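Per a 4 allergen (Periplaneta americana, PDB 3EBW) is a major cockroach allergen bound by IgE and, as a lipocalin-like beta barrel, probably carries small hydrophobic molecules. Local coordinates at residues C4-S9 with S117-W122; N30-D35 with G110-D115; T16-T21 with T104-A109; V73-W76 with F81-A84. All blocks are in the same frame, centred on the assembly; numbering follows the deposited sequence.

Contact 1: residues C4-S9 with S117-W122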
loop_
_atom_site.group_PDB
_atom_site.type_symbol
_atom_site.label_atom_id
_atom_site.label_comp_id
_atom_site.label_asym_id
_atom_site.label_seq_id
_atom_site.Cartn_x
_atom_site.Cartn_y
_atom_site.Cartn_z
ATOM N N CYS A 4 -7.816 9.776 16.685
ATOM C CA CYS A 4 -6.526 9.307 16.167
ATOM C C CYS A 4 -5.372 9.348 17.171
ATOM O O CYS A 4 -4.807 10.406 17.422
ATOM C CB CYS A 4 -6.138 10.133 14.937
ATOM S SG CYS A 4 -4.658 9.587 14.025
ATOM N N GLN A 5 -5.011 8.201 17.730
ATOM C CA GLN A 5 -3.905 8.142 18.673
ATOM C C GLN A 5 -2.746 7.350 18.053
ATOM O O GLN A 5 -2.928 6.231 17.581
ATOM C CB GLN A 5 -4.347 7.458 19.966
ATOM C CG GLN A 5 -5.736 7.835 20.416
ATOM C CD GLN A 5 -5.916 9.333 20.517
ATOM O OE1 GLN A 5 -5.199 10.012 21.254
ATOM N NE2 GLN A 5 -6.878 9.859 19.774
ATOM N N ILE A 6 -1.556 7.932 18.049
ATOM C CA ILE A 6 -0.396 7.254 17.494
ATOM C C ILE A 6 0.763 7.473 18.457
ATOM O O ILE A 6 1.021 8.603 18.920
ATOM C CB ILE A 6 0.016 7.826 16.096
ATOM C CG1 ILE A 6 -1.045 7.509 15.044
ATOM C CG2 ILE A 6 1.342 7.244 15.644
ATOM C CD1 ILE A 6 -0.714 8.103 13.657
ATOM N N GLY A 7 1.459 6.387 18.760
ATOM C CA GLY A 7 2.599 6.470 19.638
ATOM C C GLY A 7 3.572 7.473 19.069
ATOM O O GLY A 7 3.499 7.829 17.902
ATOM N N THR A 8 4.480 7.937 19.915
ATOM C CA THR A 8 5.506 8.905 19.556
ATOM C C THR A 8 6.127 9.238 20.898
ATOM O O THR A 8 5.443 9.241 21.919
ATOM C CB THR A 8 4.904 10.175 18.854
ATOM O OG1 THR A 8 5.898 11.200 18.770
ATOM C CG2 THR A 8 3.694 10.695 19.598
ATOM N N SER A 9 7.428 9.467 20.900
ATOM C CA SER A 9 8.141 9.765 22.129
ATOM C C SER A 9 8.982 10.986 21.852
ATOM O O SER A 9 10.075 11.155 22.386
ATOM C CB SER A 9 9.054 8.598 22.500
ATOM O OG SER A 9 10.180 8.544 21.624
ATOM N N SER A 117 -8.639 3.556 12.782
ATOM C CA SER A 117 -8.087 2.208 12.851
ATOM C C SER A 117 -6.791 2.102 12.046
ATOM O O SER A 117 -5.820 1.477 12.488
ATOM C CB SER A 117 -9.110 1.204 12.319
ATOM O OG SER A 117 -8.595 -0.114 12.352
ATOM N N ARG A 118 -6.778 2.743 10.881
ATOM C CA ARG A 118 -5.627 2.709 9.985
ATOM C C ARG A 118 -4.670 3.898 10.158
ATOM O O ARG A 118 -5.020 5.053 9.861
ATOM C CB ARG A 118 -6.132 2.657 8.535
ATOM C CG ARG A 118 -5.255 1.880 7.546
ATOM C CD ARG A 118 -3.913 2.546 7.319
ATOM N NE ARG A 118 -3.042 1.796 6.417
ATOM C CZ ARG A 118 -3.354 1.493 5.168
ATOM N NH1 ARG A 118 -4.519 1.868 4.672
ATOM N NH2 ARG A 118 -2.487 0.837 4.410
ATOM N N HIS A 119 -3.461 3.609 10.625
ATOM C CA HIS A 119 -2.462 4.650 10.796
ATOM C C HIS A 119 -1.665 4.864 9.519
ATOM O O HIS A 119 -1.456 3.930 8.743
ATOM C CB HIS A 119 -1.511 4.295 11.933
ATOM C CG HIS A 119 -2.160 4.300 13.279
ATOM N ND1 HIS A 119 -1.439 4.313 14.452
ATOM C CD2 HIS A 119 -3.468 4.318 13.634
ATOM C CE1 HIS A 119 -2.277 4.346 15.473
ATOM N NE2 HIS A 119 -3.513 4.351 15.006
ATOM N N LEU A 120 -1.210 6.092 9.293
ATOM C CA LEU A 120 -0.435 6.388 8.094
ATOM C C LEU A 120 0.851 7.101 8.476
ATOM O O LEU A 120 0.815 8.082 9.218
ATOM C CB LEU A 120 -1.239 7.290 7.136
ATOM C CG LEU A 120 -2.565 6.887 6.463
ATOM C CD1 LEU A 120 -2.382 5.658 5.614
ATOM C CD2 LEU A 120 -3.600 6.602 7.494
ATOM N N TYR A 121 1.991 6.623 7.991
ATOM C CA TYR A 121 3.254 7.318 8.284
ATOM C C TYR A 121 3.760 7.999 7.024
ATOM O O TYR A 121 3.624 7.460 5.943
ATOM C CB TYR A 121 4.332 6.360 8.816
ATOM C CG TYR A 121 4.017 5.809 10.183
ATOM C CD1 TYR A 121 4.785 6.164 11.290
ATOM C CD2 TYR A 121 2.936 4.959 10.372
ATOM C CE1 TYR A 121 4.492 5.690 12.539
ATOM C CE2 TYR A 121 2.628 4.481 11.615
ATOM C CZ TYR A 121 3.413 4.844 12.706
ATOM O OH TYR A 121 3.141 4.323 13.951
ATOM N N TRP A 122 4.322 9.196 7.179
ATOM C CA TRP A 122 4.855 9.965 6.062
ATOM C C TRP A 122 6.292 10.348 6.414
ATOM O O TRP A 122 6.545 11.008 7.414
ATOM C CB TRP A 122 3.984 11.201 5.822
ATOM C CG TRP A 122 2.587 10.889 5.309
ATOM C CD1 TRP A 122 2.253 10.499 4.043
ATOM C CD2 TRP A 122 1.340 10.950 6.041
ATOM N NE1 TRP A 122 0.879 10.312 3.934
ATOM C CE2 TRP A 122 0.302 10.581 5.145
ATOM C CE3 TRP A 122 1.005 11.273 7.354
ATOM C CZ2 TRP A 122 -1.036 10.531 5.521
ATOM C CZ3 TRP A 122 -0.346 11.216 7.726
ATOM C CH2 TRP A 122 -1.343 10.845 6.807
#

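Contact 2: residues N30-D35 with G110-D115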
loop_
_atom_site.group_PDB
_atom_site.type_symbol
_atom_site.label_atom_id
_atom_site.label_comp_id
_atom_site.label_asym_id
_atom_site.label_seq_id
_atom_site.Cartn_x
_atom_site.Cartn_y
_atom_site.Cartn_z
ATOM N N ASN A 30 -1.737 3.853 0.566
ATOM C CA ASN A 30 -3.149 4.068 0.924
ATOM C C ASN A 30 -3.903 4.572 -0.300
ATOM O O ASN A 30 -3.295 5.127 -1.208
ATOM C CB ASN A 30 -3.279 5.125 2.030
ATOM C CG ASN A 30 -2.867 6.516 1.560
ATOM O OD1 ASN A 30 -1.701 6.897 1.621
ATOM N ND2 ASN A 30 -3.830 7.265 1.063
ATOM N N SER A 31 -5.221 4.403 -0.304
ATOM C CA SER A 31 -6.053 4.815 -1.422
ATOM C C SER A 31 -5.927 6.301 -1.724
ATOM O O SER A 31 -5.146 6.683 -2.589
ATOM C CB SER A 31 -7.511 4.456 -1.144
ATOM O OG SER A 31 -7.912 4.946 0.120
ATOM N N ASP A 32 -6.691 7.146 -1.037
ATOM C CA ASP A 32 -6.594 8.581 -1.284
ATOM C C ASP A 32 -5.161 9.077 -1.081
ATOM O O ASP A 32 -4.783 9.463 0.010
ATOM C CB ASP A 32 -7.585 9.352 -0.389
ATOM C CG ASP A 32 -7.347 9.140 1.092
ATOM O OD1 ASP A 32 -6.495 9.844 1.670
ATOM O OD2 ASP A 32 -8.017 8.267 1.680
ATOM N N GLU A 33 -4.387 9.057 -2.162
ATOM C CA GLU A 33 -2.980 9.458 -2.206
ATOM C C GLU A 33 -2.275 8.543 -3.227
ATOM O O GLU A 33 -1.056 8.667 -3.480
ATOM C CB GLU A 33 -2.326 9.315 -0.827
ATOM C CG GLU A 33 -0.870 9.745 -0.750
ATOM C CD GLU A 33 -0.467 10.150 0.666
ATOM O OE1 GLU A 33 -1.340 10.044 1.548
ATOM O OE2 GLU A 33 0.698 10.572 0.904
ATOM N N GLU A 34 -3.082 7.649 -3.817
ATOM C CA GLU A 34 -2.685 6.649 -4.818
ATOM C C GLU A 34 -2.045 7.209 -6.070
ATOM O O GLU A 34 -1.027 6.680 -6.540
ATOM C CB GLU A 34 -3.907 5.855 -5.260
ATOM C CG GLU A 34 -3.941 4.412 -4.842
ATOM C CD GLU A 34 -5.223 3.757 -5.277
ATOM O OE1 GLU A 34 -5.347 3.452 -6.476
ATOM O OE2 GLU A 34 -6.119 3.566 -4.432
ATOM N N ASP A 35 -2.698 8.242 -6.625
ATOM C CA ASP A 35 -2.269 8.944 -7.841
ATOM C C ASP A 35 -0.955 9.684 -7.654
ATOM O O ASP A 35 0.052 9.343 -8.260
ATOM C CB ASP A 35 -3.336 9.949 -8.281
ATOM C CG ASP A 35 -4.450 9.304 -9.072
ATOM O OD1 ASP A 35 -5.481 9.970 -9.316
ATOM O OD2 ASP A 35 -4.287 8.127 -9.458
ATOM N N GLY A 110 -0.585 10.243 11.021
ATOM C CA GLY A 110 -1.947 10.539 11.404
ATOM C C GLY A 110 -2.843 9.421 10.935
ATOM O O GLY A 110 -2.397 8.300 10.729
ATOM N N CYS A 111 -4.118 9.738 10.771
ATOM C CA CYS A 111 -5.117 8.787 10.341
ATOM C C CYS A 111 -5.806 9.404 9.137
ATOM O O CYS A 111 -5.555 10.556 8.817
ATOM C CB CYS A 111 -6.096 8.567 11.475
ATOM S SG CYS A 111 -5.289 7.926 12.984
ATOM N N LEU A 112 -6.648 8.658 8.437
ATOM C CA LEU A 112 -7.297 9.248 7.282
ATOM C C LEU A 112 -8.788 9.018 7.321
ATOM O O LEU A 112 -9.243 7.895 7.512
ATOM C CB LEU A 112 -6.667 8.715 5.985
ATOM C CG LEU A 112 -5.284 9.320 5.650
ATOM C CD1 LEU A 112 -4.675 8.580 4.486
ATOM C CD2 LEU A 112 -5.393 10.823 5.321
ATOM N N ASP A 113 -9.536 10.110 7.173
ATOM C CA ASP A 113 -11.002 10.100 7.200
ATOM C C ASP A 113 -11.532 9.775 8.601
ATOM O O ASP A 113 -11.135 10.411 9.577
ATOM C CB ASP A 113 -11.533 9.116 6.152
ATOM C CG ASP A 113 -10.874 9.317 4.789
ATOM O OD1 ASP A 113 -10.659 10.486 4.399
ATOM O OD2 ASP A 113 -10.572 8.319 4.104
ATOM N N ASN A 114 -12.430 8.808 8.719
ATOM C CA ASN A 114 -12.941 8.457 10.040
ATOM C C ASN A 114 -12.276 7.170 10.497
ATOM O O ASN A 114 -12.554 6.663 11.583
ATOM C CB ASN A 114 -14.458 8.274 9.993
ATOM C CG ASN A 114 -15.186 9.559 9.663
ATOM O OD1 ASN A 114 -14.874 10.224 8.676
ATOM N ND2 ASN A 114 -16.166 9.912 10.486
ATOM N N ASP A 115 -11.380 6.662 9.657
ATOM C CA ASP A 115 -10.667 5.420 9.923
ATOM C C ASP A 115 -9.478 5.622 10.861
ATOM O O ASP A 115 -8.323 5.673 10.443
ATOM C CB ASP A 115 -10.226 4.796 8.587
ATOM C CG ASP A 115 -9.851 3.325 8.715
ATOM O OD1 ASP A 115 -10.456 2.623 9.557
ATOM O OD2 ASP A 115 -8.963 2.867 7.960
#

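Contact 3: residues T16-T21 with T104-A109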
loop_
_atom_site.group_PDB
_atom_site.type_symbol
_atom_site.label_atom_id
_atom_site.label_comp_id
_atom_site.label_asym_id
_atom_site.label_seq_id
_atom_site.Cartn_x
_atom_site.Cartn_y
_atom_site.Cartn_z
ATOM N N THR A 16 7.636 26.222 14.276
ATOM C CA THR A 16 8.241 27.389 13.687
ATOM C C THR A 16 9.533 26.925 13.047
ATOM O O THR A 16 9.941 27.450 12.024
ATOM C CB THR A 16 8.518 28.446 14.748
ATOM O OG1 THR A 16 7.372 28.553 15.599
ATOM C CG2 THR A 16 8.761 29.794 14.098
ATOM N N LYS A 17 10.169 25.929 13.654
ATOM C CA LYS A 17 11.411 25.373 13.123
ATOM C C LYS A 17 11.101 24.371 12.009
ATOM O O LYS A 17 12.006 23.826 11.376
ATOM C CB LYS A 17 12.192 24.658 14.226
ATOM C CG LYS A 17 12.931 25.559 15.201
ATOM C CD LYS A 17 13.685 24.703 16.212
ATOM C CE LYS A 17 14.516 25.515 17.176
ATOM N NZ LYS A 17 15.005 24.627 18.264
ATOM N N TYR A 18 9.813 24.127 11.786
ATOM C CA TYR A 18 9.371 23.186 10.771
ATOM C C TYR A 18 9.086 23.923 9.481
ATOM O O TYR A 18 8.701 23.327 8.486
ATOM C CB TYR A 18 8.103 22.481 11.233
ATOM C CG TYR A 18 7.881 21.172 10.526
ATOM C CD1 TYR A 18 8.667 20.061 10.821
ATOM C CD2 TYR A 18 6.914 21.052 9.530
ATOM C CE1 TYR A 18 8.500 18.872 10.145
ATOM C CE2 TYR A 18 6.740 19.873 8.851
ATOM C CZ TYR A 18 7.537 18.779 9.155
ATOM O OH TYR A 18 7.388 17.607 8.441
ATOM N N VAL A 19 9.247 25.238 9.519
ATOM C CA VAL A 19 9.017 26.067 8.351
ATOM C C VAL A 19 9.808 25.509 7.174
ATOM O O VAL A 19 10.805 24.815 7.365
ATOM C CB VAL A 19 9.429 27.545 8.642
ATOM C CG1 VAL A 19 10.017 28.201 7.396
ATOM C CG2 VAL A 19 8.202 28.339 9.112
ATOM N N GLY A 20 9.350 25.792 5.961
ATOM C CA GLY A 20 10.060 25.301 4.798
ATOM C C GLY A 20 9.326 24.328 3.878
ATOM O O GLY A 20 8.101 24.186 3.929
ATOM N N THR A 21 10.103 23.664 3.019
ATOM C CA THR A 21 9.573 22.718 2.043
ATOM C C THR A 21 10.019 21.303 2.322
ATOM O O THR A 21 11.203 20.980 2.239
ATOM C CB THR A 21 10.009 23.096 0.625
ATOM O OG1 THR A 21 9.424 24.357 0.280
ATOM C CG2 THR A 21 9.552 22.044 -0.379
ATOM N N THR A 104 16.438 17.624 7.552
ATOM C CA THR A 104 17.037 16.470 6.884
ATOM C C THR A 104 16.028 15.329 6.733
ATOM O O THR A 104 15.910 14.741 5.664
ATOM C CB THR A 104 18.279 15.937 7.642
ATOM O OG1 THR A 104 19.223 15.458 6.688
ATOM C CG2 THR A 104 17.937 14.771 8.540
ATOM N N TYR A 105 15.314 15.022 7.815
ATOM C CA TYR A 105 14.302 13.975 7.827
ATOM C C TYR A 105 13.138 14.456 8.695
ATOM O O TYR A 105 13.312 15.322 9.541
ATOM C CB TYR A 105 14.874 12.685 8.396
ATOM C CG TYR A 105 15.018 12.676 9.894
ATOM C CD1 TYR A 105 16.041 13.378 10.523
ATOM C CD2 TYR A 105 14.132 11.951 10.684
ATOM C CE1 TYR A 105 16.183 13.357 11.904
ATOM C CE2 TYR A 105 14.259 11.922 12.065
ATOM C CZ TYR A 105 15.288 12.628 12.675
ATOM O OH TYR A 105 15.408 12.605 14.050
ATOM N N SER A 106 11.955 13.891 8.491
ATOM C CA SER A 106 10.787 14.302 9.241
ATOM C C SER A 106 9.715 13.245 9.216
ATOM O O SER A 106 8.969 13.181 8.245
ATOM C CB SER A 106 10.199 15.568 8.624
ATOM O OG SER A 106 8.792 15.621 8.833
ATOM N N ILE A 107 9.590 12.427 10.254
ATOM C CA ILE A 107 8.535 11.429 10.200
ATOM C C ILE A 107 7.275 11.857 10.995
ATOM O O ILE A 107 7.282 11.952 12.210
ATOM C CB ILE A 107 9.095 9.946 10.549
ATOM C CG1 ILE A 107 8.323 9.316 11.680
ATOM C CG2 ILE A 107 10.612 9.943 10.822
ATOM C CD1 ILE A 107 6.964 8.889 11.296
ATOM N N VAL A 108 6.209 12.157 10.249
ATOM C CA VAL A 108 4.905 12.591 10.748
ATOM C C VAL A 108 3.920 11.451 10.574
ATOM O O VAL A 108 4.161 10.578 9.757
ATOM C CB VAL A 108 4.377 13.799 9.934
ATOM C CG1 VAL A 108 2.862 13.917 10.053
ATOM C CG2 VAL A 108 4.982 15.061 10.439
ATOM N N ALA A 109 2.806 11.459 11.304
ATOM C CA ALA A 109 1.832 10.378 11.189
ATOM C C ALA A 109 0.444 10.758 11.687
ATOM O O ALA A 109 0.308 11.493 12.646
ATOM C CB ALA A 109 2.329 9.147 11.938
#

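Contact 4: residues V73-W76 with F81-A84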
loop_
_atom_site.group_PDB
_atom_site.type_symbol
_atom_site.label_atom_id
_atom_site.label_comp_id
_atom_site.label_asym_id
_atom_site.label_seq_id
_atom_site.Cartn_x
_atom_site.Cartn_y
_atom_site.Cartn_z
ATOM N N VAL A 73 -1.715 25.963 10.454
ATOM C CA VAL A 73 -1.550 25.077 11.607
ATOM C C VAL A 73 -1.832 25.967 12.825
ATOM O O VAL A 73 -0.955 26.607 13.333
ATOM C CB VAL A 73 -0.116 24.383 11.655
ATOM C CG1 VAL A 73 0.886 25.126 10.804
ATOM C CG2 VAL A 73 0.369 24.271 13.097
ATOM N N PRO A 74 -3.092 26.006 13.280
ATOM C CA PRO A 74 -3.630 26.774 14.397
ATOM C C PRO A 74 -3.163 26.443 15.794
ATOM O O PRO A 74 -3.370 27.226 16.719
ATOM C CB PRO A 74 -5.130 26.591 14.234
ATOM C CG PRO A 74 -5.219 25.216 13.827
ATOM C CD PRO A 74 -4.147 25.124 12.753
ATOM N N SER A 75 -2.556 25.282 15.972
ATOM C CA SER A 75 -2.048 24.919 17.294
ATOM C C SER A 75 -1.068 23.784 17.198
ATOM O O SER A 75 -0.840 23.243 16.130
ATOM C CB SER A 75 -3.183 24.524 18.224
ATOM O OG SER A 75 -3.653 23.243 17.927
ATOM N N TRP A 76 -0.469 23.446 18.320
ATOM C CA TRP A 76 0.486 22.356 18.353
ATOM C C TRP A 76 1.021 22.107 19.746
ATOM O O TRP A 76 1.455 23.019 20.446
ATOM C CB TRP A 76 1.624 22.598 17.350
ATOM C CG TRP A 76 2.771 23.460 17.759
ATOM C CD1 TRP A 76 3.820 23.111 18.571
ATOM C CD2 TRP A 76 3.090 24.758 17.233
ATOM N NE1 TRP A 76 4.781 24.110 18.561
ATOM C CE2 TRP A 76 4.353 25.125 17.748
ATOM C CE3 TRP A 76 2.437 25.639 16.367
ATOM C CZ2 TRP A 76 4.966 26.329 17.419
ATOM C CZ3 TRP A 76 3.053 26.830 16.042
ATOM C CH2 TRP A 76 4.302 27.163 16.564
ATOM N N PHE A 81 0.481 18.348 16.044
ATOM C CA PHE A 81 0.142 19.605 15.393
ATOM C C PHE A 81 -1.163 19.469 14.662
ATOM O O PHE A 81 -1.482 18.406 14.171
ATOM C CB PHE A 81 1.260 20.121 14.472
ATOM C CG PHE A 81 1.573 19.243 13.304
ATOM C CD1 PHE A 81 2.528 18.244 13.412
ATOM C CD2 PHE A 81 0.977 19.470 12.066
ATOM C CE1 PHE A 81 2.885 17.496 12.305
ATOM C CE2 PHE A 81 1.329 18.725 10.964
ATOM C CZ PHE A 81 2.281 17.741 11.079
ATOM N N ASP A 82 -1.958 20.527 14.634
ATOM C CA ASP A 82 -3.234 20.458 13.952
ATOM C C ASP A 82 -3.224 21.283 12.656
ATOM O O ASP A 82 -2.410 22.201 12.484
ATOM C CB ASP A 82 -4.358 20.926 14.883
ATOM C CG ASP A 82 -4.398 20.143 16.229
ATOM O OD1 ASP A 82 -5.510 19.988 16.809
ATOM O OD2 ASP A 82 -3.319 19.692 16.720
ATOM N N ILE A 83 -4.109 20.923 11.729
ATOM C CA ILE A 83 -4.227 21.623 10.473
ATOM C C ILE A 83 -5.652 22.107 10.349
ATOM O O ILE A 83 -6.592 21.404 10.718
ATOM C CB ILE A 83 -3.877 20.720 9.325
ATOM C CG1 ILE A 83 -2.471 20.167 9.567
ATOM C CG2 ILE A 83 -3.977 21.482 7.996
ATOM C CD1 ILE A 83 -1.340 21.119 9.392
ATOM N N ALA A 84 -5.791 23.330 9.845
ATOM C CA ALA A 84 -7.087 23.950 9.695
ATOM C C ALA A 84 -7.473 24.319 8.258
ATOM O O ALA A 84 -6.625 24.672 7.442
ATOM C CB ALA A 84 -7.141 25.166 10.563
#

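Contact 1: residues C4-S9 with S117-W122
One face of the His119 imidazole is covered by Ile6, whose CG1 lies 3.2 Å above the ring plane, offset toward the rim. This is a CH-pi contact: Ile6 CG1 stands 3.6 Å from the centroid of the His119 ring, 28° off its normal. The carbonyl O of Gln5 approaches the same ring obliquely, near its CE1 and NE2, at an angle too poor for a hydrogen bond to NE2. The Tyr121 ring meets Ile6 obliquely as well, with Ile6 CG2 3.8 Å from Tyr121 OH and 4.3 Å from Tyr121 CZ. The two branches of Ile6 thus divide the work. CG1 lies beside the backbone N (chi1 -68°) and goes to the histidine, while CG2, anti to that N, serves the tyrosine, the two side chains running antiparallel past one another. The segment 4-9 is the irregular N-terminal arm of the lipocalin fold, laid across the outside of the barrel against strand 119-125 and, through Ile6, against Ala109 and Phe96. Its start is tied down by the disulfide from Cys4 to Cys111, and farther along Thr8 OG1 is hydrogen-bonded to the Met97 carbonyl O. Between the two segments themselves, attachment rests on apolar and CH-pi contact with the buried Ile6 at its centre, so polar and covalent fastening of the arm comes from its other partners.

Contact 2: residues N30-D35 with G110-D115
This is a small, partly buried contact near the mouth of the barrel, where Asp32 and Asn30, in the loop after strand 20-27, face Leu112 and Asp113 at the end of strand 106-112. Leu112 and Asp32 carry most of it. Leu112 CG lies beside its backbone N (chi1 -76°), and the extended chain carries CD1 to the opposing loop, with CD2 alongside. Asp32 OD1 sits 3.6 Å from Leu112 CD1 and 3.9 Å from Leu112 CD2, so one oxygen meets both branches. The Asn30 side chain lies across Leu112, roughly perpendicular to it, and touches CD1. In a lipocalin these two loops, the one between the first and second strands and the one between the seventh and eighth, flank the open end of the calyx. Consistent with that, the Leu112 side chain lies about 4 Å from a bound polyether that probably came from the crystallisation liquor. From Leu112 the chain reverses through a type II' turn to Asp115, closed by Asp115 N to Leu112 O at 3.3 Å, and this turn presents Asp113 to Asp32. The two carboxylates approach from facing loops, their planes turned 56° apart, with Asp32 OD2 3.5 Å from Asp113 OD2. Both aspartates are exposed, and solvent probably screens the like charges. Deeper in the loop, buried Glu33 turns OE2 to Trp122 NE1 in a weak hydrogen bond and to Arg27 in a long, weak ion pair.

Contact 3: residues T16-T21 with T104-A109
Tyr18 and Ser106 mark the nearest approach of the two backbones, yet their CA atoms are 9.1 Å apart, so side chains must bridge the gap. Segment 16-21 makes a type I turn from Thr16 to Val19, closed by a weak bond, and then enters strand 20-27 at Gly20; residues 106-109 are extended strand. The turn puts Tyr18 where its ring can reach across: CG is anti to the backbone N (chi1 -158°), and the hydroxyl ends beside Ser106. Tyr18 OH and Ser106 OG are joined by a hydrogen bond, modelled very short at 2.5 Å, a length not to be pressed at this resolution; either may be the donor, and the serine oxygen lies at the ring edge, in the plane of the phenol. Gly20, Thr21 and Trp22 form the Gly-X-Trp signature of lipocalins, which begins the first strand at the closed end of the barrel. Tyr18 belongs to that region: its ring stacks on Trp22 and meets Tyr44 edge-to-face, while its carbonyl accepts a bond from Trp22 NE1. Val108, two residues beyond Ser106 on the same side of the strand, brings CG2 to 4.0 Å from Tyr18 OH. Met97 of strand 93-100 touches both Tyr18 and Val108.

Contact 4: residues V73-W76 with F81-A84
Pro74 and Ala84 fit together where the loop between the fourth and fifth strands of the lipocalin barrel folds back, hairpin-like, over strand 80-83. The Ala84 methyl is a small bump resting on one edge of the proline ring, with CB 3.7 Å from Pro74 CD and nearly as close to Pro74 CG. Val73 CA lies 3.1 Å from Asp82 O in a CA-H...O contact, and the same oxygen also touches Pro74 CD. On the side of the strand that carries Phe81 and Ile83, Val73 enters the hollow between them: its CB is 4.2 Å from Ile83 CD1, while its CG2 only grazes Phe81 CB, at 4.5 Å. Ile83 CD1 in turn lies at the edge of the Phe81 ring, in its plane; a bound polyether sits about 4 Å from Ile83. Farther along, Trp76 and Phe81 meet through their CB atoms, 3.8 Å apart: each CG is set between its backbone N and carbonyl carbon (chi1 83° and 64°), and the rings lead away. The Trp76 indole covers Asp14, Met15 and Thr16, which ties the loop to the stretch before the first strand. Asp82 N donates to Ser75 O at 3.3 Å, nearly straight (175°). On the other side from Val73, Ser75 and Asp82 sit side by side: Ser75 OG lies 3.6 Å from Asp82 CG, about equally far from both carboxylate oxygens.

How the contacts relate
Contact 3 is the buried one, its centre about 8 Å from the centre of the chain, whereas the centres of the partly buried contacts 1, 2 and 4 lie about 12 to 13 Å from it. Strand 106-112 serves contact 2 and contact 3 at its two ends, on opposite sides of that centre. Strand 119-125, used by contact 1, pairs beside it, and the Cys4-Cys111 disulfide joins contact 1 to contact 2. Val108 against Phe81 and Thr16 against Trp76 connect contacts 3 and 4. The chemistry follows position: a hydroxyl pair inside the barrel, apolar and CH-pi contact under the outer arm, facing carboxylates at the rim, and a backbone bond amid apolar side chains in contact 4.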